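Local coordinates for protein Glucanase/chitosanase (Paenibacillus fukuinensis, PDB 4ZZ5) that binds chitosan through this family 32 carbohydrate-binding module, one domain of a larger enzyme that probably hydrolyses chitosan and beta-glucan chains, at residues A70-Y75 with V118-R123; T17-T22 with S46-Y51; A74-V79 with W90-S95. All blocks are in the same frame, centred on the assembly; numbering follows the deposited sequence.

Contact 1. Residues A70-Y75 with V118-R123; sequences AYATAY and VYATTR
Thr-73 to Tyr-75 pair antiparallel with Ala-120 to Thr-122, and two classic beta bulges meet at the Ala-74 and Thr-122 pair. Thr-121 N and Thr-122 N both donate to Ala-74 O, at 3.0 Å and 3.2 Å. They reach it from the same face of its carbonyl plane. In the other bulge Ala-74 N makes a nearly straight bond of 3.3 Å to Thr-122 O (174° at the hydrogen), and Thr-73 N adds a weak, bent one. Thr-73 OG1 sits between its backbone N and carbonyl carbon (chi1 64°). This turns it across to Thr-122 CG2, 3.3 Å away. Ala-74 CB rests on Thr-122 CB at 3.7 Å. On the inner face Ala-120 CB meets Ala-72 CB at 4.1 Å and Tyr-75 CB at 4.3 Å. The Tyr-75 ring then leads away to Trp-67, and its hydroxyl hydrogen-bonds Asp-104. Arg-123 also turns away, and its NH1 bonds Tyr-127 O. The pairing belongs to one sheet of the beta-sandwich, where both segments turn a corner. Its polar grip is mostly backbone, with two carbonyl oxygens each serving neighbouring N-H groups. The side chains mainly add close packing.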
ATOM      1  N   ALA A  70       2.199  13.242   4.376  1.00  9.15           N
ATOM      2  CA  ALA A  70       0.801  13.020   4.023  1.00  8.99           C
ATOM      3  C   ALA A  70       0.436  11.522   4.364  1.00  8.35           C
ATOM      4  O   ALA A  70       0.279  10.704   3.416  1.00  9.55           O
ATOM      5  CB  ALA A  70       0.562  13.427   2.622  1.00  9.43           C
ATOM      6  N   TYR A  71       0.301  11.197   5.574  1.00  7.88           N
ATOM      7  CA  TYR A  71       0.023   9.853   5.976  1.00  7.55           C
ATOM      8  C   TYR A  71      -1.469   9.611   6.232  1.00  8.07           C
ATOM      9  O   TYR A  71      -2.259  10.579   6.280  1.00  8.31           O
ATOM     10  CB  TYR A  71       0.832   9.399   7.207  1.00  8.74           C
ATOM     11  CG  TYR A  71       0.534  10.070   8.531  1.00  9.05           C
ATOM     12  CD1 TYR A  71       1.167  11.309   8.901  1.00 10.35           C
ATOM     13  CD2 TYR A  71      -0.324   9.512   9.397  1.00  9.09           C
ATOM     14  CE1 TYR A  71       0.894  11.832  10.181  1.00 10.09           C
ATOM     15  CE2 TYR A  71      -0.606  10.094  10.647  1.00 11.05           C
ATOM     16  CZ  TYR A  71       0.021  11.258  10.964  1.00 11.34           C
ATOM     17  OH  TYR A  71      -0.236  11.837  12.258  1.00 14.13           O
ATOM     18  N   ALA A  72      -1.867   8.355   6.379  1.00  7.18           N
ATOM     19  CA  ALA A  72      -3.238   7.960   6.711  1.00  7.69           C
ATOM     20  C   ALA A  72      -3.353   7.693   8.176  1.00  8.28           C
ATOM     21  O   ALA A  72      -2.592   6.862   8.731  1.00  8.10           O
ATOM     22  CB  ALA A  72      -3.653   6.704   5.968  1.00  7.61           C
ATOM     23  N   THR A  73      -4.311   8.332   8.861  1.00  8.38           N
ATOM     24  CA  THR A  73      -4.690   7.923  10.160  1.00  8.78           C
ATOM     25  C   THR A  73      -5.620   6.698  10.212  1.00  8.67           C
ATOM     26  O   THR A  73      -5.658   5.947  11.159  1.00  8.93           O
ATOM     27  CB  THR A  73      -5.334   9.070  10.991  1.00  9.45           C
ATOM     28  OG1 THR A  73      -6.524   9.470  10.380  1.00 10.16           O
ATOM     29  CG2 THR A  73      -4.374  10.243  11.110  1.00 11.32           C
ATOM     30  N   ALA A  74      -6.382   6.522   9.108  1.00  8.40           N
ATOM     31  CA  ALA A  74      -7.230   5.328   8.929  1.00  8.14           C
ATOM     32  C   ALA A  74      -6.953   4.698   7.577  1.00  7.00           C
ATOM     33  O   ALA A  74      -6.975   5.373   6.583  1.00  6.81           O
ATOM     34  CB  ALA A  74      -8.724   5.635   9.025  1.00  9.00           C
ATOM     35  N   TYR A  75      -6.656   3.420   7.653  1.00  7.02           N
ATOM     36  CA  TYR A  75      -6.437   2.638   6.377  1.00  6.86           C
ATOM     37  C   TYR A  75      -6.593   1.228   6.755  1.00  6.90           C
ATOM     38  O   TYR A  75      -6.577   0.781   7.912  1.00  7.24           O
ATOM     39  CB  TYR A  75      -5.016   2.920   5.823  1.00  6.85           C
ATOM     40  CG  TYR A  75      -3.880   2.487   6.715  1.00  6.69           C
ATOM     41  CD1 TYR A  75      -3.330   1.216   6.610  1.00  8.50           C
ATOM     42  CD2 TYR A  75      -3.313   3.387   7.625  1.00  7.82           C
ATOM     43  CE1 TYR A  75      -2.271   0.822   7.430  1.00  8.11           C
ATOM     44  CE2 TYR A  75      -2.238   3.011   8.426  1.00  7.77           C
ATOM     45  CZ  TYR A  75      -1.786   1.719   8.319  1.00  7.84           C
ATOM     46  OH  TYR A  75      -0.674   1.296   9.144  1.00  9.19           O
ATOM     47  N   VAL A 118      -3.019  -1.266   0.046  1.00  5.38           N
ATOM     48  CA  VAL A 118      -3.290  -0.236   1.120  1.00  5.91           C
ATOM     49  C   VAL A 118      -4.468   0.543   0.662  1.00  5.35           C
ATOM     50  O   VAL A 118      -4.386   1.160  -0.423  1.00  5.71           O
ATOM     51  CB  VAL A 118      -2.059   0.644   1.330  1.00  6.93           C
ATOM     52  CG1 VAL A 118      -2.407   1.764   2.352  1.00  8.20           C
ATOM     53  CG2 VAL A 118      -0.854  -0.149   1.814  1.00  8.96           C
ATOM     54  N   TYR A 119      -5.529   0.535   1.436  1.00  5.30           N
ATOM     55  CA  TYR A 119      -6.750   1.286   1.137  1.00  6.01           C
ATOM     56  C   TYR A 119      -6.892   2.333   2.227  1.00  6.22           C
ATOM     57  O   TYR A 119      -7.174   2.004   3.368  1.00  6.69           O
ATOM     58  CB  TYR A 119      -7.917   0.286   1.077  1.00  6.42           C
ATOM     59  CG  TYR A 119      -9.190   0.916   0.638  1.00  6.84           C
ATOM     60  CD1 TYR A 119      -9.492   1.197  -0.700  1.00  8.37           C
ATOM     61  CD2 TYR A 119     -10.158   1.237   1.554  1.00 10.01           C
ATOM     62  CE1 TYR A 119     -10.683   1.793  -1.097  1.00  9.06           C
ATOM     63  CE2 TYR A 119     -11.350   1.843   1.136  1.00 10.35           C
ATOM     64  CZ  TYR A 119     -11.578   2.122  -0.146  1.00  9.55           C
ATOM     65  OH  TYR A 119     -12.798   2.732  -0.413  1.00 11.51           O
ATOM     66  N   ALA A 120      -6.612   3.556   1.870  1.00  5.74           N
ATOM     67  CA  ALA A 120      -6.455   4.665   2.808  1.00  5.84           C
ATOM     68  C   ALA A 120      -7.714   5.524   2.769  1.00  5.89           C
ATOM     69  O   ALA A 120      -8.206   5.964   1.730  1.00  7.28           O
ATOM     70  CB  ALA A 120      -5.271   5.484   2.423  1.00  7.25           C
ATOM     71  N   THR A 121      -8.244   5.799   3.946  1.00  7.20           N
ATOM     72  CA  THR A 121      -9.617   6.406   4.024  1.00  7.83           C
ATOM     73  C   THR A 121      -9.666   7.636   4.889  1.00  9.32           C
ATOM     74  O   THR A 121     -10.626   8.433   4.614  1.00 11.69           O
ATOM     75  CB  THR A 121     -10.631   5.385   4.548  1.00  8.93           C
ATOM     76  OG1 THR A 121     -10.241   4.842   5.799  1.00  9.49           O
ATOM     77  CG2 THR A 121     -10.788   4.236   3.558  1.00 10.77           C
ATOM     78  N   THR A 122      -8.785   7.898   5.839  1.00  8.55           N
ATOM     79  CA  THR A 122      -8.736   9.231   6.550  1.00  9.12           C
ATOM     80  C   THR A 122      -7.328   9.690   6.519  1.00  8.28           C
ATOM     81  O   THR A 122      -6.385   8.981   6.920  1.00  8.67           O
ATOM     82  CB  THR A 122      -9.237   9.132   7.959  1.00  9.88           C
ATOM     83  OG1 THR A 122     -10.587   8.667   7.973  1.00 11.30           O
ATOM     84  CG2 THR A 122      -9.174  10.519   8.682  1.00 11.36           C
ATOM     85  N   ARG A 123      -7.142  10.889   6.067  1.00  9.57           N
ATOM     86  CA  ARG A 123      -5.873  11.607   5.977  1.00  9.44           C
ATOM     87  C   ARG A 123      -5.506  12.224   7.298  1.00  9.36           C
ATOM     88  O   ARG A 123      -6.359  12.812   8.018  1.00 12.18           O
ATOM     89  CB  ARG A 123      -5.951  12.701   4.975  1.00 10.07           C
ATOM     90  CG  ARG A 123      -6.249  12.318   3.507  1.00 10.11           C
ATOM     91  CD  ARG A 123      -6.436  13.585   2.669  1.00 11.35           C
ATOM     92  NE  ARG A 123      -7.760  14.169   3.028  1.00 12.49           N
ATOM     93  CZ  ARG A 123      -8.206  15.387   2.605  1.00 11.27           C
ATOM     94  NH1 ARG A 123      -7.503  16.106   1.806  1.00 11.94           N
ATOM     95  NH2 ARG A 123      -9.464  15.681   3.015  1.00 14.22           N
TER

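Contact 2. Residues T17-T22 with S46-Y51; sequences TSSIET and SPQWIY
Ser-18 and Trp-49 carry this contact at the border of a beta-sandwich, where strand 15-17 ends beside strand 48-54 in the same antiparallel sheet. In the tight part Thr-17 pairs with Ile-50, antiparallel and non-hydrogen-bonded, and the two serines that follow grip Gln-48 and Trp-49. Ser-18 N donates to Trp-49 O at 2.9 Å. Ser-18 OG lies between its own backbone N and carbonyl carbon (chi1 49°), and this brings it back to the strand. There it accepts from Trp-49 N at 2.9 Å and donates to Gln-48 OE1 at 2.6 Å. One hydroxyl therefore joins a backbone N-H to a side-chain amide. The indole of Trp-49 covers the same serine. Ser-18 CB stands over its five-membered ring, 3.6 Å from the centroid, in a CH-pi contact. Farther along the same ring face Thr-17 C lies 3.4 Å from Trp-49 CZ3. Trp-49 also makes a cation-pi contact with Arg-117 of the next strand. Toward the core, Thr-17 and Ile-50 lie side by side and point the same way, with Thr-17 CG2 3.8 Å from Ile-50 CG1. Trp-39 packs on both.

The other side is looser. After Thr-17 the chain is loop. Ser-18 and Ser-19 still reach strand 48-54, but Ile-20 to Thr-22 do not touch residues 46-51. Thr-22 and Ser-46 are exposed to solvent. The Gln-48 amide, by contrast, belongs to the tight part. The side chain bends at chi2, which carries OE1 to the two serines. Ser-19 OG is itself fixed by Ala-42 N, and it donates to Gln-48 OE1 at 2.7 Å from above the carbonyl plane, 56° out of it.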
ATOM      1  N   THR A  17      -2.522   2.170  -8.828  1.00  5.79           N
ATOM      2  CA  THR A  17      -2.982   3.127  -7.830  1.00  5.86           C
ATOM      3  C   THR A  17      -4.281   3.725  -8.215  1.00  5.97           C
ATOM      4  O   THR A  17      -4.668   3.813  -9.420  1.00  7.11           O
ATOM      5  CB  THR A  17      -1.908   4.230  -7.607  1.00  6.94           C
ATOM      6  OG1 THR A  17      -1.670   4.992  -8.808  1.00  9.05           O
ATOM      7  CG2 THR A  17      -0.623   3.679  -7.111  1.00  6.73           C
ATOM      8  N   SER A  18      -5.009   4.261  -7.248  1.00  5.95           N
ATOM      9  CA  SER A  18      -6.207   4.990  -7.559  1.00  7.01           C
ATOM     10  C   SER A  18      -5.972   6.307  -8.273  1.00  7.58           C
ATOM     11  O   SER A  18      -6.710   6.688  -9.222  1.00  8.47           O
ATOM     12  CB  SER A  18      -6.943   5.338  -6.275  1.00  7.49           C
ATOM     13  OG  SER A  18      -6.043   5.930  -5.311  1.00  7.47           O
ATOM     14  N   SER A  19      -4.896   6.982  -7.958  1.00  7.26           N
ATOM     15  CA  SER A  19      -4.533   8.291  -8.531  1.00  6.81           C
ATOM     16  C   SER A  19      -3.089   8.509  -8.252  1.00  6.77           C
ATOM     17  O   SER A  19      -2.466   7.869  -7.411  1.00  7.16           O
ATOM     18  CB  SER A  19      -5.352   9.400  -7.956  1.00  7.67           C
ATOM     19  OG  SER A  19      -5.118   9.623  -6.622  1.00  8.34           O
ATOM     20  N   ILE A  20      -2.530   9.512  -8.930  1.00  8.49           N
ATOM     21  CA  ILE A  20      -1.158  10.028  -8.691  1.00  9.42           C
ATOM     22  C   ILE A  20      -1.201  11.537  -8.645  1.00  9.93           C
ATOM     23  O   ILE A  20      -2.023  12.206  -9.272  1.00 11.93           O
ATOM     24  CB  ILE A  20      -0.177   9.566  -9.689  1.00 11.43           C
ATOM     25  CG1 ILE A  20      -0.313  10.271 -11.035  1.00 13.03           C
ATOM     26  CG2 ILE A  20      -0.114   8.046  -9.760  1.00 10.93           C
ATOM     27  CD1 ILE A  20       0.780   9.937 -12.018  1.00 13.08           C
ATOM     28  N   GLU A  21      -0.314  12.096  -7.854  1.00  9.68           N
ATOM     29  CA  GLU A  21      -0.278  13.568  -7.700  1.00 10.77           C
ATOM     30  C   GLU A  21       0.333  14.183  -8.911  1.00 11.04           C
ATOM     31  O   GLU A  21      -0.213  15.276  -9.313  1.00 13.50           O
ATOM     32  CB  GLU A  21       0.597  13.852  -6.514  1.00 11.86           C
ATOM     33  CG  GLU A  21       0.853  15.348  -6.121  1.00 13.91           C
ATOM     34  CD  GLU A  21       1.871  15.405  -4.906  1.00 15.25           C
ATOM     35  OE1 GLU A  21       2.932  14.808  -4.967  1.00 22.05           O
ATOM     36  OE2 GLU A  21       1.672  16.095  -3.930  1.00 22.91           O
ATOM     37  N   THR A  22       1.353  13.623  -9.446  1.00 10.48           N
ATOM     38  CA  THR A  22       2.202  14.225 -10.517  1.00 13.23           C
ATOM     39  C   THR A  22       3.033  13.120 -11.134  1.00 10.96           C
ATOM     40  O   THR A  22       3.309  12.100 -10.423  1.00 10.00           O
ATOM     41  CB  THR A  22       3.094  15.343  -9.892  1.00 18.26           C
ATOM     42  OG1 THR A  22       3.577  16.147 -10.934  1.00 21.53           O
ATOM     43  CG2 THR A  22       4.155  14.891  -9.156  1.00 16.22           C
ATOM     44  N   SER A  46     -11.465  11.816  -0.874  1.00 11.34           N
ATOM     45  CA  SER A  46     -11.715  10.522  -1.511  0.52 10.40           C
ATOM     46  C   SER A  46     -10.810   9.437  -0.816  1.00  9.87           C
ATOM     47  O   SER A  46      -9.624   9.758  -0.680  1.00 10.04           O
ATOM     48  CB  SER A  46     -11.286  10.575  -3.002  0.52 11.49           C
ATOM     49  OG  SER A  46     -11.359   9.295  -3.584  0.52 13.56           O
ATOM     50  N   PRO A  47     -11.229   8.207  -0.713  1.00  9.54           N
ATOM     51  CA  PRO A  47     -10.281   7.102  -0.443  1.00  8.89           C
ATOM     52  C   PRO A  47      -9.291   7.021  -1.580  1.00  7.87           C
ATOM     53  O   PRO A  47      -9.546   7.397  -2.722  1.00  9.11           O
ATOM     54  CB  PRO A  47     -11.118   5.828  -0.430  1.00 10.55           C
ATOM     55  CG  PRO A  47     -12.544   6.385  -0.118  1.00 12.00           C
ATOM     56  CD  PRO A  47     -12.604   7.733  -0.734  1.00 11.38           C
ATOM     57  N   GLN A  48      -8.054   6.564  -1.246  1.00  6.81           N
ATOM     58  CA  GLN A  48      -7.065   6.295  -2.224  1.00  6.00           C
ATOM     59  C   GLN A  48      -6.416   4.973  -1.921  1.00  6.34           C
ATOM     60  O   GLN A  48      -6.513   4.467  -0.799  1.00  7.46           O
ATOM     61  CB  GLN A  48      -5.988   7.425  -2.235  1.00  6.48           C
ATOM     62  CG  GLN A  48      -6.520   8.796  -2.447  1.00  6.77           C
ATOM     63  CD  GLN A  48      -6.972   9.097  -3.850  1.00  7.29           C
ATOM     64  OE1 GLN A  48      -6.680   8.426  -4.816  1.00  7.54           O
ATOM     65  NE2 GLN A  48      -7.598  10.261  -4.024  1.00  8.91           N
ATOM     66  N   TRP A  49      -5.752   4.389  -2.896  1.00  5.74           N
ATOM     67  CA  TRP A  49      -5.181   3.065  -2.737  1.00  5.63           C
ATOM     68  C   TRP A  49      -4.037   2.822  -3.641  1.00  5.09           C
ATOM     69  O   TRP A  49      -3.874   3.446  -4.697  1.00  5.31           O
ATOM     70  CB  TRP A  49      -6.287   1.997  -2.855  1.00  6.16           C
ATOM     71  CG  TRP A  49      -7.073   2.021  -4.131  1.00  6.10           C
ATOM     72  CD1 TRP A  49      -8.335   2.472  -4.245  1.00  7.13           C
ATOM     73  CD2 TRP A  49      -6.670   1.539  -5.462  1.00  6.59           C
ATOM     74  NE1 TRP A  49      -8.737   2.346  -5.575  1.00  8.08           N
ATOM     75  CE2 TRP A  49      -7.748   1.833  -6.310  1.00  7.26           C
ATOM     76  CE3 TRP A  49      -5.534   0.948  -5.947  1.00  7.31           C
ATOM     77  CZ2 TRP A  49      -7.659   1.510  -7.700  1.00  7.67           C
ATOM     78  CZ3 TRP A  49      -5.470   0.652  -7.337  1.00  7.37           C
ATOM     79  CH2 TRP A  49      -6.541   0.947  -8.142  1.00  8.56           C
ATOM     80  N   ILE A  50      -3.213   1.846  -3.214  1.00  5.38           N
ATOM     81  CA  ILE A  50      -2.138   1.327  -4.023  1.00  5.65           C
ATOM     82  C   ILE A  50      -2.150  -0.176  -3.839  1.00  5.39           C
ATOM     83  O   ILE A  50      -2.258  -0.652  -2.681  1.00  5.83           O
ATOM     84  CB  ILE A  50      -0.762   1.923  -3.635  1.00  5.88           C
ATOM     85  CG1 ILE A  50       0.365   1.251  -4.383  1.00  6.72           C
ATOM     86  CG2 ILE A  50      -0.480   1.888  -2.147  1.00  7.39           C
ATOM     87  CD1 ILE A  50       1.644   2.057  -4.328  1.00  8.12           C
ATOM     88  N   TYR A  51      -2.036  -0.943  -4.902  1.00  5.75           N
ATOM     89  CA  TYR A  51      -1.857  -2.408  -4.760  1.00  6.12           C
ATOM     90  C   TYR A  51      -0.646  -2.866  -5.479  1.00  7.04           C
ATOM     91  O   TYR A  51      -0.172  -2.228  -6.484  1.00  7.04           O
ATOM     92  CB  TYR A  51      -3.110  -3.214  -5.123  1.00  6.71           C
ATOM     93  CG  TYR A  51      -3.548  -3.305  -6.552  1.00  7.04           C
ATOM     94  CD1 TYR A  51      -2.809  -4.083  -7.435  1.00  8.85           C
ATOM     95  CD2 TYR A  51      -4.702  -2.742  -6.963  1.00  7.40           C
ATOM     96  CE1 TYR A  51      -3.340  -4.176  -8.793  1.00 10.03           C
ATOM     97  CE2 TYR A  51      -5.189  -2.853  -8.255  1.00  9.87           C
ATOM     98  CZ  TYR A  51      -4.442  -3.562  -9.115  1.00 10.80           C
ATOM     99  OH  TYR A  51      -4.914  -3.680 -10.461  1.00 13.83           O
TER

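Contact 3. Residues A74-V79 with W90-S95; sequences AYSIQV and WTTVYS
Ile-77 and Val-79 pair with Thr-91, Val-93 and Tyr-94 in the antiparallel hairpin of strands 75-80 and 91-96. Val-93 N donates to Ile-77 O at 2.8 Å, and Tyr-94 N adds a weak bond to the same oxygen. This is a classic beta bulge. Beside it Ile-77 N donates to Tyr-94 O at 2.8 Å. Val-79 and Thr-91 exchange two backbone bonds farther along.

Apolar groups meet on the inner face. Ile-77 CG2 touches Val-93 CG2 at 3.8 Å, and Val-79 CG2 touches Val-93 CG1 at 3.9 Å. Tyr-75 CE1 comes to the edge of the Tyr-94 ring, 4.2 Å from CE2. A water joins the two tyrosine hydroxyls, and Tyr-75 OH also bonds Asp-104.

Gln-78 lies on the other face with Ser-76 and Thr-92. Its chain is extended beyond CG (chi2 -175°), which carries the amide out between Thr-92 and Trp-90. Gln-78 NE2 donates to Thr-92 OG1 at 3.1 Å. Gln-78 OE1 lies 3.7 Å from Trp-90 CB, and the amide and indole planes are 17° apart.

In the next shell Arg-117, on the neighbouring strand 115-123, holds Gln-78 OE1 with a hydrogen bond from NH2. It also makes a cation-pi contact with Trp-90. An alanine at Gln-78 would probably leave Thr-92 OG1 without this donor and Arg-117 without this acceptor. Inside, Val-63 backs Ile-77, Ile-60 backs Val-79 and Phe-108 backs Val-93. The hairpin thus has two chemistries, a largely apolar face packed on the second sheet and a polar face where a charged arginine is likely to polarise the glutamine amide.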
ATOM      1  N   ALA A  74      -6.382   6.522   9.108  1.00  8.40           N
ATOM      2  CA  ALA A  74      -7.230   5.328   8.929  1.00  8.14           C
ATOM      3  C   ALA A  74      -6.953   4.698   7.577  1.00  7.00           C
ATOM      4  O   ALA A  74      -6.975   5.373   6.583  1.00  6.81           O
ATOM      5  CB  ALA A  74      -8.724   5.635   9.025  1.00  9.00           C
ATOM      6  N   TYR A  75      -6.656   3.420   7.653  1.00  7.02           N
ATOM      7  CA  TYR A  75      -6.437   2.638   6.377  1.00  6.86           C
ATOM      8  C   TYR A  75      -6.593   1.228   6.755  1.00  6.90           C
ATOM      9  O   TYR A  75      -6.577   0.781   7.912  1.00  7.24           O
ATOM     10  CB  TYR A  75      -5.016   2.920   5.823  1.00  6.85           C
ATOM     11  CG  TYR A  75      -3.880   2.487   6.715  1.00  6.69           C
ATOM     12  CD1 TYR A  75      -3.330   1.216   6.610  1.00  8.50           C
ATOM     13  CD2 TYR A  75      -3.313   3.387   7.625  1.00  7.82           C
ATOM     14  CE1 TYR A  75      -2.271   0.822   7.430  1.00  8.11           C
ATOM     15  CE2 TYR A  75      -2.238   3.011   8.426  1.00  7.77           C
ATOM     16  CZ  TYR A  75      -1.786   1.719   8.319  1.00  7.84           C
ATOM     17  OH  TYR A  75      -0.674   1.296   9.144  1.00  9.19           O
ATOM     18  N   SER A  76      -6.699   0.442   5.689  1.00  7.26           N
ATOM     19  CA  SER A  76      -6.674  -1.018   5.791  0.50  7.66           C
ATOM     20  C   SER A  76      -5.619  -1.621   4.908  1.00  8.15           C
ATOM     21  O   SER A  76      -5.219  -1.018   3.866  1.00  9.18           O
ATOM     22  CB  SER A  76      -7.961  -1.607   5.504  0.50  7.98           C
ATOM     23  OG  SER A  76      -8.393  -1.292   4.226  0.50  8.03           O
ATOM     24  N   ILE A  77      -5.093  -2.770   5.273  1.00  6.88           N
ATOM     25  CA  ILE A  77      -4.329  -3.666   4.425  1.00  5.97           C
ATOM     26  C   ILE A  77      -5.249  -4.754   3.990  1.00  5.70           C
ATOM     27  O   ILE A  77      -5.974  -5.349   4.799  1.00  6.28           O
ATOM     28  CB  ILE A  77      -3.137  -4.254   5.140  1.00  7.39           C
ATOM     29  CG1 ILE A  77      -2.226  -3.215   5.739  1.00  9.97           C
ATOM     30  CG2 ILE A  77      -2.367  -5.151   4.217  1.00  7.99           C
ATOM     31  CD1 ILE A  77      -1.658  -2.236   4.810  1.00 10.41           C
ATOM     32  N   GLN A  78      -5.289  -5.022   2.676  1.00  6.06           N
ATOM     33  CA  GLN A  78      -6.222  -5.985   2.087  1.00  6.10           C
ATOM     34  C   GLN A  78      -5.474  -6.930   1.145  1.00  6.47           C
ATOM     35  O   GLN A  78      -4.431  -6.513   0.576  1.00  7.11           O
ATOM     36  CB  GLN A  78      -7.275  -5.255   1.300  1.00  6.50           C
ATOM     37  CG  GLN A  78      -7.915  -4.093   2.096  1.00  7.34           C
ATOM     38  CD  GLN A  78      -9.008  -3.469   1.354  1.00  8.56           C
ATOM     39  OE1 GLN A  78      -8.894  -3.107   0.171  1.00 10.03           O
ATOM     40  NE2 GLN A  78     -10.019  -3.070   2.061  1.00 14.14           N
ATOM     41  N   VAL A  79      -6.012  -8.084   0.950  1.00  5.86           N
ATOM     42  CA  VAL A  79      -5.458  -9.070   0.012  1.00  6.43           C
ATOM     43  C   VAL A  79      -6.494  -9.457  -0.954  1.00  6.61           C
ATOM     44  O   VAL A  79      -7.680  -9.412  -0.763  1.00  6.72           O
ATOM     45  CB  VAL A  79      -4.829 -10.295   0.739  1.00  6.97           C
ATOM     46  CG1 VAL A  79      -3.775  -9.890   1.681  1.00  7.44           C
ATOM     47  CG2 VAL A  79      -5.908 -11.138   1.455  1.00  8.06           C
ATOM     48  N   TRP A  90     -11.401  -7.932  -2.692  1.00  8.49           N
ATOM     49  CA  TRP A  90     -10.447  -7.607  -1.634  1.00  8.46           C
ATOM     50  C   TRP A  90     -10.952  -8.063  -0.285  1.00  8.75           C
ATOM     51  O   TRP A  90     -12.187  -7.973  -0.021  1.00 10.31           O
ATOM     52  CB  TRP A  90     -10.208  -6.090  -1.580  1.00  7.78           C
ATOM     53  CG  TRP A  90      -9.560  -5.555  -2.844  1.00  7.52           C
ATOM     54  CD1 TRP A  90     -10.208  -4.829  -3.796  1.00  9.22           C
ATOM     55  CD2 TRP A  90      -8.208  -5.708  -3.206  1.00  7.08           C
ATOM     56  NE1 TRP A  90      -9.262  -4.562  -4.774  1.00  8.55           N
ATOM     57  CE2 TRP A  90      -8.064  -5.067  -4.465  1.00  7.49           C
ATOM     58  CE3 TRP A  90      -7.114  -6.316  -2.640  1.00  7.23           C
ATOM     59  CZ2 TRP A  90      -6.830  -5.090  -5.114  1.00  8.14           C
ATOM     60  CZ3 TRP A  90      -5.932  -6.316  -3.287  1.00  7.63           C
ATOM     61  CH2 TRP A  90      -5.788  -5.706  -4.558  1.00  7.28           C
ATOM     62  N   THR A  91     -10.050  -8.508   0.540  1.00  7.29           N
ATOM     63  CA  THR A  91     -10.323  -8.949   1.920  1.00  6.95           C
ATOM     64  C   THR A  91      -9.427  -8.165   2.835  1.00  6.89           C
ATOM     65  O   THR A  91      -8.188  -8.246   2.761  1.00  7.23           O
ATOM     66  CB  THR A  91     -10.055 -10.444   2.025  1.00  8.90           C
ATOM     67  OG1 THR A  91     -10.904 -11.130   1.187  1.00  9.64           O
ATOM     68  CG2 THR A  91     -10.308 -10.873   3.508  1.00  9.37           C
ATOM     69  N   THR A  92     -10.001  -7.427   3.812  1.00  7.29           N
ATOM     70  CA  THR A  92      -9.236  -6.756   4.817  1.00  8.15           C
ATOM     71  C   THR A  92      -8.547  -7.696   5.784  1.00  7.29           C
ATOM     72  O   THR A  92      -9.285  -8.522   6.412  1.00  8.45           O
ATOM     73  CB  THR A  92     -10.063  -5.709   5.602  1.00  7.96           C
ATOM     74  OG1 THR A  92     -10.457  -4.709   4.615  1.00  9.36           O
ATOM     75  CG2 THR A  92      -9.327  -5.085   6.693  1.00  9.09           C
ATOM     76  N   VAL A  93      -7.283  -7.577   5.971  1.00  6.43           N
ATOM     77  CA  VAL A  93      -6.507  -8.359   6.922  1.00  6.53           C
ATOM     78  C   VAL A  93      -6.071  -7.580   8.092  1.00  7.03           C
ATOM     79  O   VAL A  93      -5.648  -8.141   9.123  1.00  8.62           O
ATOM     80  CB  VAL A  93      -5.320  -9.097   6.242  1.00  7.27           C
ATOM     81  CG1 VAL A  93      -5.774 -10.005   5.159  1.00  8.00           C
ATOM     82  CG2 VAL A  93      -4.243  -8.150   5.736  1.00  8.05           C
ATOM     83  N   TYR A  94      -6.101  -6.266   8.042  1.00  6.93           N
ATOM     84  CA  TYR A  94      -5.714  -5.353   9.086  1.00  8.03           C
ATOM     85  C   TYR A  94      -6.349  -4.048   8.833  1.00  7.59           C
ATOM     86  O   TYR A  94      -6.365  -3.572   7.682  1.00  7.36           O
ATOM     87  CB  TYR A  94      -4.207  -5.129   9.140  1.00  8.34           C
ATOM     88  CG  TYR A  94      -3.762  -4.073  10.110  1.00 10.28           C
ATOM     89  CD1 TYR A  94      -3.619  -4.307  11.506  1.00 11.83           C
ATOM     90  CD2 TYR A  94      -3.538  -2.796   9.684  1.00 10.35           C
ATOM     91  CE1 TYR A  94      -3.199  -3.298  12.358  1.00 12.48           C
ATOM     92  CE2 TYR A  94      -3.100  -1.792  10.548  1.00 11.58           C
ATOM     93  CZ  TYR A  94      -2.954  -2.091  11.892  1.00 13.52           C
ATOM     94  OH  TYR A  94      -2.543  -1.028  12.716  1.00 17.28           O
ATOM     95  N   SER A  95      -6.818  -3.311   9.864  1.00  8.24           N
ATOM     96  CA  SER A  95      -7.137  -1.919   9.692  0.70  8.88           C
ATOM     97  C   SER A  95      -6.884  -1.146  10.981  1.00  9.38           C
ATOM     98  O   SER A  95      -6.754  -1.781  12.092  1.00 10.30           O
ATOM     99  CB  SER A  95      -8.560  -1.702   9.188  0.70 11.38           C
ATOM    100  OG  SER A  95      -9.500  -1.912  10.167  0.70 14.00           O
TER
HETATM  101  O   HOH W   1      -0.826   0.832  11.857  1.00 23.67           O
HETATM  102  O   HOH W   2     -10.141 -11.243  -1.412  1.00 18.24           O

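In the fold
From the N terminus, contact 2 comes first. Residues 46-51 return to 17-22 and close a loop that contains the short strand 39-40 of the other sheet. Contact 2 is complete before the others open. Contacts 1 and 3 then start from the same part of the chain and share Ala-74 and Tyr-75. Contact 3 closes first, as the hairpin to 90-95. Contact 1 closes later at 118-123, so contact 3 nests inside it. All three reach one five-stranded antiparallel sheet. Strand 115-123 lies at its middle, between 48-54 from contact 2 and 75-80 from contact 3. Tyr-51 and Trp-90 also touch directly, joining contacts 2 and 3.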